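Local atomic coordinates of core protein P7 (Pseudomonas phage phi12, PDB entry 2Q82), a protein that is a structural protein of the inner core of a double-stranded RNA bacteriophage and probably assists capsid assembly and RNA packaging. Residues V89-P92 with G93-P96; S111-R114 with V115-I119. One frame throughout, in Å; residues are numbered along the deposited sequence.

Coming from the N terminus, the chain reaches strand 84-89 of the five-stranded parallel sheet and leaves it at Val89. Contact 1 follows at once: residues 89-92 turn back against 93-96, a small loop on the way to helix 98-103. The chain then returns through strand 109-111, the outermost strand on this side, and runs directly into helix 112-127, whose first turns make contact 2. The two contacts lie in series, about 13 Å apart between centres, and neither encloses the other. They meet where the strands end: Val89 O is 2.8 Å from Met112 N, a probable hydrogen bond, and Val91 CG2 packs 3.6 Å from Met112 CB.

Contact 1: V89-P92 with G93-P96; sequences VDVP and GQQP
Val91 and Gln94 hold the two ends of a type II beta turn, Val91-Pro92-Gly93-Gln94, just after strand 84-89 in a five-stranded parallel sheet. The turn is closed by Gln94 N, which donates to Val91 O at 2.9 Å. A second link lies on the inner side, where the Gln94 side chain reaches back across the mouth of the turn. Gln94 CG stands opposite the backbone N (chi1 -177°) and the chain runs on extended, which carries OE1 to Val91 N, where it accepts at 3.1 Å. That N-H lies in the plane of the amide carbonyl and the bond is nearly straight, 165° at the hydrogen. Val91 is thus gripped through both its N-H and its C=O by one residue. Its isopropyl group, crossing the glutamine chain at about a right angle, is buried against Met29 of strand 25-30. The other end of the amide is held too: NE2 donates to Ser30 O, and weakly to Val88 O, which fixes the rotation of the group and ties the turn to the neighbouring strand. The outer side is looser. Pro92 and Gly93 form the exposed corner, and Gly93 holds the third position with a positive phi of 90°, the place glycine commonly takes in a type II turn. Back inside, Gln94 OE1 also sits 3.4 Å from Val89 CA.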
loop_
_atom_site.group_PDB
_atom_site.type_symbol
_atom_site.label_atom_id
_atom_site.label_comp_id
_atom_site.label_asym_id
_atom_site.label_seq_id
_atom_site.Cartn_x
_atom_site.Cartn_y
_atom_site.Cartn_z
ATOM N N VAL A 89 13.128 12.700 -11.277
ATOM C CA VAL A 89 12.953 13.840 -12.136
ATOM C C VAL A 89 13.833 13.713 -13.364
ATOM O O VAL A 89 14.602 12.772 -13.506
ATOM C CB VAL A 89 13.300 15.141 -11.416
ATOM C CG1 VAL A 89 12.282 15.398 -10.320
ATOM C CG2 VAL A 89 14.712 15.070 -10.842
ATOM N N ASP A 90 13.703 14.698 -14.236
ATOM C CA ASP A 90 14.459 14.772 -15.464
ATOM C C ASP A 90 14.116 13.660 -16.417
ATOM O O ASP A 90 14.953 13.244 -17.207
ATOM C CB ASP A 90 15.961 14.750 -15.193
ATOM C CG ASP A 90 16.433 15.978 -14.451
ATOM O OD1 ASP A 90 15.790 17.042 -14.584
ATOM O OD2 ASP A 90 17.459 15.884 -13.752
ATOM N N VAL A 91 12.889 13.148 -16.330
ATOM C CA VAL A 91 12.474 12.111 -17.257
ATOM C C VAL A 91 12.109 12.908 -18.503
ATOM O O VAL A 91 11.357 13.873 -18.434
ATOM C CB VAL A 91 11.265 11.344 -16.751
ATOM C CG1 VAL A 91 10.792 10.395 -17.828
ATOM C CG2 VAL A 91 11.636 10.566 -15.483
ATOM N N PRO A 92 12.621 12.501 -19.667
ATOM C CA PRO A 92 12.281 13.256 -20.874
ATOM C C PRO A 92 10.805 13.340 -21.113
ATOM O O PRO A 92 10.140 12.321 -21.141
ATOM C CB PRO A 92 13.010 12.504 -21.983
ATOM C CG PRO A 92 14.012 11.732 -21.324
ATOM C CD PRO A 92 13.543 11.395 -19.960
ATOM N N GLY A 93 10.290 14.562 -21.268
ATOM C CA GLY A 93 8.870 14.742 -21.519
ATOM C C GLY A 93 8.052 14.899 -20.254
ATOM O O GLY A 93 6.845 15.102 -20.314
ATOM N N GLN A 94 8.703 14.812 -19.102
ATOM C CA GLN A 94 8.000 14.939 -17.834
ATOM C C GLN A 94 7.297 16.290 -17.661
ATOM O O GLN A 94 7.882 17.336 -17.918
ATOM C CB GLN A 94 8.982 14.705 -16.689
ATOM C CG GLN A 94 8.370 14.739 -15.303
ATOM C CD GLN A 94 9.353 14.269 -14.243
ATOM O OE1 GLN A 94 10.530 14.048 -14.533
ATOM N NE2 GLN A 94 8.878 14.113 -13.016
ATOM N N GLN A 95 6.032 16.247 -17.236
ATOM C CA GLN A 95 5.222 17.446 -16.982
ATOM C C GLN A 95 4.711 17.311 -15.566
ATOM O O GLN A 95 3.589 16.861 -15.337
ATOM C CB GLN A 95 4.014 17.519 -17.888
ATOM C CG GLN A 95 4.348 17.384 -19.322
ATOM C CD GLN A 95 3.161 17.658 -20.191
ATOM O OE1 GLN A 95 2.214 16.870 -20.245
ATOM N NE2 GLN A 95 3.188 18.794 -20.873
ATOM N N PRO A 96 5.534 17.708 -14.599
ATOM C CA PRO A 96 5.220 17.644 -13.179
ATOM C C PRO A 96 3.925 18.252 -12.711
ATOM O O PRO A 96 3.503 19.325 -13.158
ATOM C CB PRO A 96 6.392 18.353 -12.520
ATOM C CG PRO A 96 7.491 18.183 -13.467
ATOM C CD PRO A 96 6.852 18.316 -14.816
#

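Contact 2: S111-R114 with V115-I119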
loop_
_atom_site.group_PDB
_atom_site.type_symbol
_atom_site.label_atom_id
_atom_site.label_comp_id
_atom_site.label_asym_id
_atom_site.label_seq_id
_atom_site.Cartn_x
_atom_site.Cartn_y
_atom_site.Cartn_z
ATOM N N SER A 111 17.755 12.253 -10.294
ATOM C CA SER A 111 17.653 12.320 -11.738
ATOM C C SER A 111 17.568 10.956 -12.388
ATOM O O SER A 111 18.421 10.094 -12.201
ATOM C CB SER A 111 18.806 13.113 -12.346
ATOM O OG SER A 111 18.814 12.968 -13.751
HETATM N N MSE A 112 16.510 10.770 -13.165
HETATM C CA MSE A 112 16.303 9.510 -13.842
HETATM C C MSE A 112 17.431 9.224 -14.826
HETATM O O MSE A 112 17.729 8.078 -15.120
HETATM C CB MSE A 112 14.994 9.520 -14.603
HETATM C CG MSE A 112 14.654 8.164 -15.200
HETATM SE SE MSE A 112 13.909 6.983 -13.823
HETATM C CE MSE A 112 14.598 5.216 -14.326
ATOM N N VAL A 113 18.041 10.280 -15.343
ATOM C CA VAL A 113 19.139 10.125 -16.286
ATOM C C VAL A 113 20.319 9.425 -15.590
ATOM O O VAL A 113 20.963 8.546 -16.149
ATOM C CB VAL A 113 19.574 11.472 -16.817
ATOM C CG1 VAL A 113 20.848 11.329 -17.633
ATOM C CG2 VAL A 113 18.461 12.060 -17.665
ATOM N N ARG A 114 20.582 9.849 -14.363
ATOM C CA ARG A 114 21.663 9.239 -13.605
ATOM C C ARG A 114 21.310 7.803 -13.313
ATOM O O ARG A 114 22.168 6.935 -13.436
ATOM C CB ARG A 114 21.856 10.018 -12.308
ATOM C CG ARG A 114 22.649 9.293 -11.256
ATOM C CD ARG A 114 24.088 9.657 -11.239
ATOM N NE ARG A 114 24.640 9.754 -12.579
ATOM C CZ ARG A 114 25.543 8.909 -13.056
ATOM N NH1 ARG A 114 25.981 7.920 -12.297
ATOM N NH2 ARG A 114 26.019 9.074 -14.283
ATOM N N VAL A 115 20.064 7.521 -12.955
ATOM C CA VAL A 115 19.647 6.158 -12.682
ATOM C C VAL A 115 19.857 5.259 -13.901
ATOM O O VAL A 115 20.436 4.179 -13.808
ATOM C CB VAL A 115 18.147 6.131 -12.296
ATOM C CG1 VAL A 115 17.630 4.709 -12.276
ATOM C CG2 VAL A 115 17.955 6.787 -10.942
ATOM N N LEU A 116 19.383 5.714 -15.052
ATOM C CA LEU A 116 19.516 4.940 -16.271
ATOM C C LEU A 116 20.979 4.727 -16.651
ATOM O O LEU A 116 21.356 3.655 -17.112
ATOM C CB LEU A 116 18.778 5.638 -17.404
ATOM C CG LEU A 116 17.266 5.607 -17.201
ATOM C CD1 LEU A 116 16.599 6.524 -18.195
ATOM C CD2 LEU A 116 16.747 4.186 -17.361
ATOM N N ASN A 117 21.784 5.768 -16.464
ATOM C CA ASN A 117 23.203 5.704 -16.762
ATOM C C ASN A 117 23.829 4.563 -15.977
ATOM O O ASN A 117 24.532 3.725 -16.527
ATOM C CB ASN A 117 23.889 6.999 -16.345
ATOM C CG ASN A 117 23.701 8.117 -17.347
ATOM O OD1 ASN A 117 24.142 9.239 -17.108
ATOM N ND2 ASN A 117 23.065 7.823 -18.467
ATOM N N ASP A 118 23.578 4.554 -14.678
ATOM C CA ASP A 118 24.138 3.534 -13.808
ATOM C C ASP A 118 23.778 2.130 -14.240
ATOM O O ASP A 118 24.627 1.246 -14.297
ATOM C CB ASP A 118 23.679 3.743 -12.365
ATOM C CG ASP A 118 24.300 4.968 -11.734
ATOM O OD1 ASP A 118 25.432 5.328 -12.129
ATOM O OD2 ASP A 118 23.668 5.558 -10.833
ATOM N N ILE A 119 22.506 1.919 -14.539
ATOM C CA ILE A 119 22.055 0.601 -14.941
ATOM C C ILE A 119 22.654 0.187 -16.275
ATOM O O ILE A 119 23.021 -0.964 -16.465
ATOM C CB ILE A 119 20.531 0.561 -15.028
ATOM C CG1 ILE A 119 19.941 0.795 -13.629
ATOM C CG2 ILE A 119 20.083 -0.767 -15.597
ATOM C CD1 ILE A 119 18.456 1.114 -13.606
#
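From Ser111, whose O accepts from Val115 N at 3.1 Å, the backbone passes out of strand 109-111 into the first turns of helix 112-127. That bond is the first of four successive i to i+4 bonds joining the segments, the last running from Asp118 N to Arg114 O at 3.0 Å. Ser111 is the N-cap, its OG accepting a weak bond from Val113 N; the same hydroxyl is also weakly bonded to Asp90. On the buried side, Met112, a selenomethionine, bends at chi2 and chi3 so that its methyl turns along the helix. CE comes 3.7 Å from Val115 CG1 and 3.9 Å from Leu116 CD2, meeting a methyl of each residue, while CG rests against Leu116 CD1. Strand 109-111 is the outermost strand on this side of the parallel beta-sheet of an alpha/beta fold, and the helix that follows lays Val115 and Asp118 against helix 15-23. Elsewhere on the helix, Arg114 runs toward the next turn in a bent chain. Its NH1 forms a salt bridge with Asp118 OD1 at 2.7 Å, the guanidinium and carboxylate planes standing 77° apart, so the two groups meet through a single nitrogen and a single oxygen. Asn117 CB covers one face of the guanidinium, 3.6 Å from Arg114 NH2. The carboxylate is shared further: OD1 also pairs with Arg18, whose NH2 lies close to Arg114 NH1, a proximity the shared carboxylate probably offsets, and OD2 is hydrogen-bonded to Tyr22 OH.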